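Side-chain contacts in tyrosine recombinase XerH (Helicobacter pylori, PDB 5JK0), which cuts and rejoins recombining DNA molecules as a site-specific tyrosine recombinase and takes part in chromosome segregation: residues I205-I208 / V209-M213; A309-L312 / R313-A317. All coordinates share one frame; numbering follows the deposited sequence.

Contact 1. Residues I205-I208 / V209-M213; sequences IKII and VFTGM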
ATOM      1  N   ILE D 205       5.298   1.456  40.429  1.00 39.44           N
ATOM      2  CA  ILE D 205       4.576   2.209  39.410  1.00 38.86           C
ATOM      3  C   ILE D 205       5.260   3.537  39.088  1.00 41.17           C
ATOM      4  O   ILE D 205       5.337   3.932  37.925  1.00 42.27           O
ATOM      5  CB  ILE D 205       3.116   2.467  39.844  1.00 38.33           C
ATOM      6  CG1 ILE D 205       2.386   1.137  40.042  1.00 37.72           C
ATOM      7  CG2 ILE D 205       2.386   3.318  38.816  1.00 36.52           C
ATOM      8  CD1 ILE D 205       0.919   1.281  40.375  1.00 37.99           C
ATOM      9  N   LYS D 206       5.771   4.214  40.111  1.00 43.74           N
ATOM     10  CA  LYS D 206       6.415   5.511  39.910  1.00 44.31           C
ATOM     11  C   LYS D 206       7.675   5.409  39.053  1.00 42.50           C
ATOM     12  O   LYS D 206       7.927   6.274  38.214  1.00 42.01           O
ATOM     13  CB  LYS D 206       6.750   6.162  41.252  1.00 47.46           C
ATOM     14  CG  LYS D 206       5.533   6.706  41.978  1.00 49.24           C
ATOM     15  CD  LYS D 206       5.908   7.729  43.034  1.00 53.00           C
ATOM     16  CE  LYS D 206       4.665   8.249  43.739  1.00 54.87           C
ATOM     17  NZ  LYS D 206       4.808   9.666  44.171  1.00 57.57           N
ATOM     18  N   ILE D 207       8.462   4.357  39.262  1.00 42.11           N
ATOM     19  CA  ILE D 207       9.674   4.149  38.476  1.00 41.15           C
ATOM     20  C   ILE D 207       9.328   3.971  36.997  1.00 39.46           C
ATOM     21  O   ILE D 207      10.034   4.468  36.117  1.00 35.94           O
ATOM     22  CB  ILE D 207      10.473   2.931  38.985  1.00 41.04           C
ATOM     23  CG1 ILE D 207      11.048   3.216  40.373  1.00 43.20           C
ATOM     24  CG2 ILE D 207      11.599   2.580  38.023  1.00 39.50           C
ATOM     25  CD1 ILE D 207      11.841   2.068  40.957  1.00 41.99           C
ATOM     26  N   ILE D 208       8.225   3.277  36.733  1.00 38.11           N
ATOM     27  CA  ILE D 208       7.746   3.077  35.368  1.00 36.07           C
ATOM     28  C   ILE D 208       7.332   4.398  34.724  1.00 35.61           C
ATOM     29  O   ILE D 208       7.670   4.670  33.572  1.00 35.72           O
ATOM     30  CB  ILE D 208       6.556   2.097  35.330  1.00 34.12           C
ATOM     31  CG1 ILE D 208       7.009   0.699  35.758  1.00 33.67           C
ATOM     32  CG2 ILE D 208       5.940   2.048  33.940  1.00 31.96           C
ATOM     33  CD1 ILE D 208       5.923  -0.346  35.667  1.00 31.61           C
ATOM     34  N   VAL D 209       6.607   5.221  35.477  1.00 36.89           N
ATOM     35  CA  VAL D 209       6.123   6.502  34.970  1.00 39.43           C
ATOM     36  C   VAL D 209       7.267   7.432  34.571  1.00 42.63           C
ATOM     37  O   VAL D 209       7.241   8.038  33.499  1.00 41.91           O
ATOM     38  CB  VAL D 209       5.237   7.218  36.011  1.00 40.98           C
ATOM     39  CG1 VAL D 209       4.857   8.610  35.525  1.00 41.28           C
ATOM     40  CG2 VAL D 209       3.992   6.397  36.306  1.00 41.21           C
ATOM     41  N   PHE D 210       8.277   7.531  35.429  1.00 44.78           N
ATOM     42  CA  PHE D 210       9.360   8.487  35.225  1.00 46.89           C
ATOM     43  C   PHE D 210      10.416   8.019  34.222  1.00 45.67           C
ATOM     44  O   PHE D 210      11.060   8.840  33.572  1.00 46.75           O
ATOM     45  CB  PHE D 210      10.037   8.809  36.560  1.00 49.46           C
ATOM     46  CG  PHE D 210       9.186   9.624  37.492  1.00 51.77           C
ATOM     47  CD1 PHE D 210       8.716  10.870  37.111  1.00 52.41           C
ATOM     48  CD2 PHE D 210       8.872   9.154  38.756  1.00 53.00           C
ATOM     49  CE1 PHE D 210       7.936  11.625  37.967  1.00 54.47           C
ATOM     50  CE2 PHE D 210       8.093   9.905  39.619  1.00 54.82           C
ATOM     51  CZ  PHE D 210       7.625  11.142  39.223  1.00 55.35           C
ATOM     52  N   THR D 211      10.596   6.707  34.097  1.00 43.29           N
ATOM     53  CA  THR D 211      11.617   6.173  33.199  1.00 41.08           C
ATOM     54  C   THR D 211      11.023   5.662  31.891  1.00 38.97           C
ATOM     55  O   THR D 211      11.666   5.722  30.843  1.00 37.65           O
ATOM     56  CB  THR D 211      12.411   5.030  33.863  1.00 40.69           C
ATOM     57  OG1 THR D 211      11.518   3.969  34.226  1.00 38.78           O
ATOM     58  CG2 THR D 211      13.131   5.532  35.105  1.00 42.29           C
ATOM     59  N   GLY D 212       9.798   5.154  31.955  1.00 38.33           N
ATOM     60  CA  GLY D 212       9.125   4.650  30.773  1.00 36.85           C
ATOM     61  C   GLY D 212       9.594   3.267  30.365  1.00 37.18           C
ATOM     62  O   GLY D 212       9.405   2.856  29.222  1.00 37.12           O
ATOM     63  N   MET D 213      10.214   2.547  31.296  1.00 37.98           N
ATOM     64  CA  MET D 213      10.676   1.191  31.019  1.00 37.76           C
ATOM     65  C   MET D 213       9.490   0.234  30.920  1.00 36.46           C
ATOM     66  O   MET D 213       8.415   0.508  31.457  1.00 35.00           O
ATOM     67  CB  MET D 213      11.658   0.719  32.097  1.00 39.62           C
ATOM     68  CG  MET D 213      11.041   0.504  33.471  1.00 40.44           C
ATOM     69  SD  MET D 213      12.223  -0.141  34.676  1.00 40.90           S
ATOM     70  CE  MET D 213      13.379   1.222  34.788  1.00 35.40           C
TER
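Thr211 sends both its backbone N and its hydroxyl back to Ile207 O, so the side chain folds onto the last turn of helix 198-211. The hydroxyl reaches the carbonyl because OG1 sits between the backbone N and the carbonyl carbon (chi1 60°); its hydrogen bond to Ile207 O measures 2.5 Å, a length too short to be trusted exactly. Among backbone bonds, Gly212 N to Ile208 O (2.7 Å) continues the i to i-4 series that includes Val209 N to Ile205 O, and is the last of them in these segments. Gly212, two residues before the predicted active-site residue Arg214, then leaves helical geometry with phi 79°, which ends the helix.

The apolar contacts are fewer. Met213, bent at chi3, brings CE to within 3.9 Å of Ile207 CG2, the two side chains lying askew. Val209 CG2 approaches Ile205 CG2 at 4.3 Å and comes closer still to Ile205 O.

Ring-carbonyl and charged contacts complete the set. Phe210 CD2 lies 3.1 Å from Lys206 O, with the oxygen oblique to the ring, and Lys206 NZ forms a salt bridge with Asp189.

Within helix 198-211, Val209 and Ile205 face helix 178-190, while Ile205 and Ile208 also meet helix 286-300. Phe210 stacks on His253 and meets Trp360 of a second subunit edge-to-face, and Thr211 and Met213 rest on strand 244-250.

Contact 2. Residues A309-L312 / R313-A317; sequences AHML and RHSFA. With nucleotides of chain G; nucleotides of chain H.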
ATOM      1  N   ALA D 309       0.580  -0.366  32.035  1.00 30.84           N
ATOM      2  CA  ALA D 309       1.880   0.268  32.209  1.00 31.66           C
ATOM      3  C   ALA D 309       2.493   0.668  30.871  1.00 31.70           C
ATOM      4  O   ALA D 309       3.269   1.619  30.797  1.00 32.72           O
ATOM      5  CB  ALA D 309       2.822  -0.658  32.964  1.00 32.41           C
ATOM      6  N   HIS D 310       2.146  -0.061  29.815  1.00 31.33           N
ATOM      7  CA  HIS D 310       2.689   0.229  28.494  1.00 32.12           C
ATOM      8  C   HIS D 310       2.130   1.546  27.964  1.00 32.53           C
ATOM      9  O   HIS D 310       2.791   2.247  27.198  1.00 32.67           O
ATOM     10  CB  HIS D 310       2.386  -0.911  27.520  1.00 33.82           C
ATOM     11  CG  HIS D 310       3.340  -0.988  26.369  1.00 35.06           C
ATOM     12  ND1 HIS D 310       4.559  -1.628  26.454  1.00 35.17           N
ATOM     13  CD2 HIS D 310       3.259  -0.499  25.109  1.00 35.63           C
ATOM     14  CE1 HIS D 310       5.186  -1.532  25.295  1.00 35.35           C
ATOM     15  NE2 HIS D 310       4.419  -0.851  24.462  1.00 35.96           N
ATOM     16  N   MET D 311       0.909   1.878  28.375  1.00 32.44           N
ATOM     17  CA  MET D 311       0.301   3.156  28.024  1.00 33.40           C
ATOM     18  C   MET D 311       1.069   4.296  28.689  1.00 34.17           C
ATOM     19  O   MET D 311       1.201   5.383  28.127  1.00 35.58           O
ATOM     20  CB  MET D 311      -1.175   3.184  28.435  1.00 34.51           C
ATOM     21  CG  MET D 311      -1.955   4.394  27.933  1.00 34.98           C
ATOM     22  SD  MET D 311      -1.894   5.818  29.039  1.00 37.40           S
ATOM     23  CE  MET D 311      -2.716   5.162  30.488  1.00 41.94           C
ATOM     24  N   LEU D 312       1.576   4.033  29.890  1.00 32.49           N
ATOM     25  CA  LEU D 312       2.415   4.992  30.596  1.00 34.14           C
ATOM     26  C   LEU D 312       3.757   5.138  29.888  1.00 34.40           C
ATOM     27  O   LEU D 312       4.384   6.195  29.936  1.00 37.05           O
ATOM     28  CB  LEU D 312       2.627   4.561  32.048  1.00 35.21           C
ATOM     29  CG  LEU D 312       1.367   4.369  32.895  1.00 35.23           C
ATOM     30  CD1 LEU D 312       1.734   3.947  34.309  1.00 35.45           C
ATOM     31  CD2 LEU D 312       0.536   5.640  32.909  1.00 36.82           C
ATOM     32  N   ARG D 313       4.189   4.065  29.234  1.00 32.54           N
ATOM     33  CA  ARG D 313       5.432   4.071  28.474  1.00 31.31           C
ATOM     34  C   ARG D 313       5.297   4.960  27.241  1.00 32.84           C
ATOM     35  O   ARG D 313       6.223   5.693  26.890  1.00 34.03           O
ATOM     36  CB  ARG D 313       5.822   2.643  28.080  1.00 29.49           C
ATOM     37  CG  ARG D 313       7.001   2.531  27.122  1.00 28.27           C
ATOM     38  CD  ARG D 313       7.497   1.089  27.048  1.00 28.71           C
ATOM     39  NE  ARG D 313       8.376   0.846  25.907  1.00 28.81           N
ATOM     40  CZ  ARG D 313       9.704   0.908  25.951  1.00 30.74           C
ATOM     41  NH1 ARG D 313      10.322   1.211  27.085  1.00 31.46           N
ATOM     42  NH2 ARG D 313      10.415   0.667  24.858  1.00 27.92           N
ATOM     43  N   HIS D 314       4.137   4.897  26.594  1.00 33.60           N
ATOM     44  CA  HIS D 314       3.839   5.773  25.466  1.00 35.84           C
ATOM     45  C   HIS D 314       3.782   7.229  25.919  1.00 38.39           C
ATOM     46  O   HIS D 314       4.220   8.130  25.205  1.00 39.32           O
ATOM     47  CB  HIS D 314       2.514   5.384  24.803  1.00 36.58           C
ATOM     48  CG  HIS D 314       2.551   4.065  24.093  1.00 36.96           C
ATOM     49  ND1 HIS D 314       3.443   3.790  23.079  1.00 38.49           N
ATOM     50  CD2 HIS D 314       1.796   2.951  24.242  1.00 36.51           C
ATOM     51  CE1 HIS D 314       3.240   2.561  22.639  1.00 37.88           C
ATOM     52  NE2 HIS D 314       2.246   2.030  23.328  1.00 37.00           N
ATOM     53  N   SER D 315       3.238   7.446  27.112  1.00 39.12           N
ATOM     54  CA  SER D 315       3.096   8.790  27.659  1.00 40.44           C
ATOM     55  C   SER D 315       4.456   9.426  27.929  1.00 41.91           C
ATOM     56  O   SER D 315       4.630  10.631  27.759  1.00 42.96           O
ATOM     57  CB  SER D 315       2.266   8.759  28.943  1.00 40.86           C
ATOM     58  OG  SER D 315       0.985   8.199  28.707  1.00 40.34           O
ATOM     59  N   PHE D 316       5.416   8.607  28.350  1.00 41.76           N
ATOM     60  CA  PHE D 316       6.769   9.086  28.608  1.00 41.84           C
ATOM     61  C   PHE D 316       7.483   9.442  27.310  1.00 42.31           C
ATOM     62  O   PHE D 316       8.139  10.479  27.218  1.00 44.10           O
ATOM     63  CB  PHE D 316       7.578   8.038  29.380  1.00 40.94           C
ATOM     64  CG  PHE D 316       9.043   8.365  29.493  1.00 41.96           C
ATOM     65  CD1 PHE D 316       9.493   9.283  30.427  1.00 43.60           C
ATOM     66  CD2 PHE D 316       9.970   7.751  28.664  1.00 41.23           C
ATOM     67  CE1 PHE D 316      10.838   9.586  30.531  1.00 44.76           C
ATOM     68  CE2 PHE D 316      11.316   8.051  28.764  1.00 42.50           C
ATOM     69  CZ  PHE D 316      11.751   8.969  29.699  1.00 44.11           C
ATOM     70  N   ALA D 317       7.355   8.573  26.312  1.00 41.34           N
ATOM     71  CA  ALA D 317       8.001   8.783  25.021  1.00 41.97           C
ATOM     72  C   ALA D 317       7.458  10.030  24.331  1.00 43.79           C
ATOM     73  O   ALA D 317       8.212  10.790  23.721  1.00 44.92           O
ATOM     74  CB  ALA D 317       7.817   7.564  24.131  1.00 40.19           C
TER
ATOM     75  P    DC G  23       0.263  -3.805  29.401  1.00 33.06           P
ATOM     76  OP1  DC G  23       0.147  -2.339  29.565  1.00 32.49           O
ATOM     77  OP2  DC G  23       0.461  -4.657  30.596  1.00 31.75           O
ATOM     78  O5'  DC G  23      -1.033  -4.325  28.622  1.00 30.46           O
ATOM     79  C5'  DC G  23      -1.348  -3.790  27.341  1.00 34.37           C
ATOM     80  C4'  DC G  23      -2.676  -4.326  26.836  1.00 33.83           C
ATOM     81  O4'  DC G  23      -2.550  -5.740  26.540  1.00 29.71           O
ATOM     82  C3'  DC G  23      -3.842  -4.198  27.815  1.00 30.90           C
ATOM     83  O3'  DC G  23      -5.027  -3.848  27.111  1.00 31.79           O
ATOM     84  C2'  DC G  23      -3.939  -5.594  28.424  1.00 32.50           C
ATOM     85  C1'  DC G  23      -3.523  -6.472  27.253  1.00 29.80           C
ATOM     86  N1   DC G  23      -2.917  -7.773  27.661  1.00 32.61           N
ATOM     87  C2   DC G  23      -3.586  -8.969  27.380  1.00 32.68           C
ATOM     88  O2   DC G  23      -4.680  -8.927  26.803  1.00 32.83           O
ATOM     89  N3   DC G  23      -3.016 -10.143  27.751  1.00 32.50           N
ATOM     90  C4   DC G  23      -1.834 -10.146  28.369  1.00 33.54           C
ATOM     91  N4   DC G  23      -1.313 -11.327  28.717  1.00 34.51           N
ATOM     92  C5   DC G  23      -1.137  -8.938  28.664  1.00 33.70           C
ATOM     93  C6   DC G  23      -1.709  -7.786  28.294  1.00 33.80           C
TER
ATOM     94  P    DA H  12       0.154  -1.795  20.247  1.00 72.46           P
ATOM     95  OP1  DA H  12      -0.279  -1.024  21.434  1.00 73.92           O
ATOM     96  OP2  DA H  12      -0.027  -1.234  18.889  1.00 73.12           O
ATOM     97  O5'  DA H  12       1.697  -2.171  20.415  1.00 53.10           O
ATOM     98  C5'  DA H  12       2.154  -2.757  21.626  1.00 53.16           C
ATOM     99  C4'  DA H  12       3.623  -3.121  21.528  1.00 54.60           C
ATOM    100  O4'  DA H  12       3.768  -4.356  20.778  1.00 53.42           O
ATOM    101  C3'  DA H  12       4.499  -2.081  20.830  1.00 57.22           C
ATOM    102  O3'  DA H  12       5.689  -1.865  21.580  1.00 58.70           O
ATOM    103  C2'  DA H  12       4.788  -2.706  19.462  1.00 56.90           C
ATOM    104  C1'  DA H  12       4.741  -4.196  19.772  1.00 54.42           C
ATOM    105  N9   DA H  12       4.351  -5.015  18.627  1.00 52.69           N
ATOM    106  C8   DA H  12       3.418  -4.710  17.676  1.00 52.14           C
ATOM    107  N7   DA H  12       3.271  -5.640  16.760  1.00 51.34           N
ATOM    108  C5   DA H  12       4.170  -6.624  17.137  1.00 51.31           C
ATOM    109  C6   DA H  12       4.499  -7.874  16.576  1.00 49.88           C
ATOM    110  N6   DA H  12       3.927  -8.360  15.469  1.00 48.29           N
ATOM    111  N1   DA H  12       5.441  -8.611  17.201  1.00 50.27           N
ATOM    112  C2   DA H  12       6.011  -8.123  18.309  1.00 51.76           C
ATOM    113  N3   DA H  12       5.784  -6.965  18.930  1.00 52.46           N
ATOM    114  C4   DA H  12       4.844  -6.255  18.285  1.00 52.30           C
TER
ATOM    115  P    DT G  22       6.545  -7.065  28.653  1.00 41.94           P
ATOM    116  OP1  DT G  22       7.237  -6.010  29.427  1.00 42.99           O
ATOM    117  OP2  DT G  22       6.498  -8.448  29.174  1.00 45.49           O
ATOM    118  O5'  DT G  22       5.041  -6.594  28.377  1.00 32.97           O
ATOM    119  C5'  DT G  22       4.797  -5.349  27.739  1.00 34.12           C
ATOM    120  C4'  DT G  22       3.335  -5.212  27.354  1.00 33.12           C
ATOM    121  O4'  DT G  22       2.940  -6.337  26.527  1.00 32.66           O
ATOM    122  C3'  DT G  22       2.349  -5.169  28.526  1.00 31.90           C
ATOM    123  O3'  DT G  22       1.461  -4.068  28.361  1.00 31.80           O
ATOM    124  C2'  DT G  22       1.620  -6.512  28.438  1.00 32.26           C
ATOM    125  C1'  DT G  22       1.683  -6.808  26.950  1.00 33.19           C
ATOM    126  N1   DT G  22       1.596  -8.260  26.632  1.00 34.84           N
ATOM    127  C2   DT G  22       0.575  -8.719  25.833  1.00 35.35           C
ATOM    128  O2   DT G  22      -0.280  -7.991  25.359  1.00 36.05           O
ATOM    129  N3   DT G  22       0.588 -10.069  25.606  1.00 35.13           N
ATOM    130  C4   DT G  22       1.503 -10.988  26.089  1.00 36.70           C
ATOM    131  O4   DT G  22       1.433 -12.184  25.828  1.00 38.17           O
ATOM    132  C5   DT G  22       2.547 -10.440  26.921  1.00 37.45           C
ATOM    133  C7   DT G  22       3.598 -11.339  27.504  1.00 39.34           C
ATOM    134  C6   DT G  22       2.541  -9.120  27.152  1.00 36.59           C
TER
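The His-X-X-Arg motif of the tyrosine recombinases, His310 to Arg313, lies against the DNA, with His314 following it on the same helix; His310 and Arg313 are predicted active-site residues. The edge of the His310 ring points at the face of His314 in an offset edge-to-face pair, the planes 79° apart, and His310 CD2 comes 3.3 Å from His314 NE2. CG anti to the backbone N (chi1 -156°) carries the His310 ring toward residues 313 and 314. The extended Arg313 chain crosses it, CD making an off-centre CH-pi contact 4.3 Å from the ring centroid.

Nucleotides of two DNA chains meet His310: its N gives a nearly straight bond to OP1 of DC23 of chain G (3.0 Å, 163°), and NE2 a weak one to O3' of DA12 of chain H (3.3 Å). His314 ND1 is hydrogen-bonded to Tyr345 OH, the predicted nucleophile.

One residue further along, Met311 O is gripped from opposite faces of its plane by Ser315 OG at 2.9 Å and Ser315 N at 3.1 Å; OG is also hydrogen-bonded to Leu176 N.

Around helix 309-324, Leu312 and Ser315 pack on helix 178-190, Ala309 and Leu312 on helix 198-211, and Phe316 and Ala317 on helix 327-334.

In the fold
Contact 1 comes first along the chain, at the end of helix 198-211; contact 2 follows on helix 309-324. Both lie within the tyrosine recombinase family region, their centres 8 Å apart on the same side of the chain's centre. A probable hydrogen bond, Gly212 O to Arg313 NH1 at 2.8 Å, ties the helix end to the DNA-facing helix, and the Phe316 ring packs against the backbone there, at Phe210 O, Thr211 O and Gly212 CA. Parts far apart in sequence thus come together at what is predicted to be one active site: the turn that leads into Arg214 lies beside the helix carrying His310 and Arg313, so the glycine carbonyl probably helps position the Arg313 guanidinium. Helix 178-190 touches both contacts.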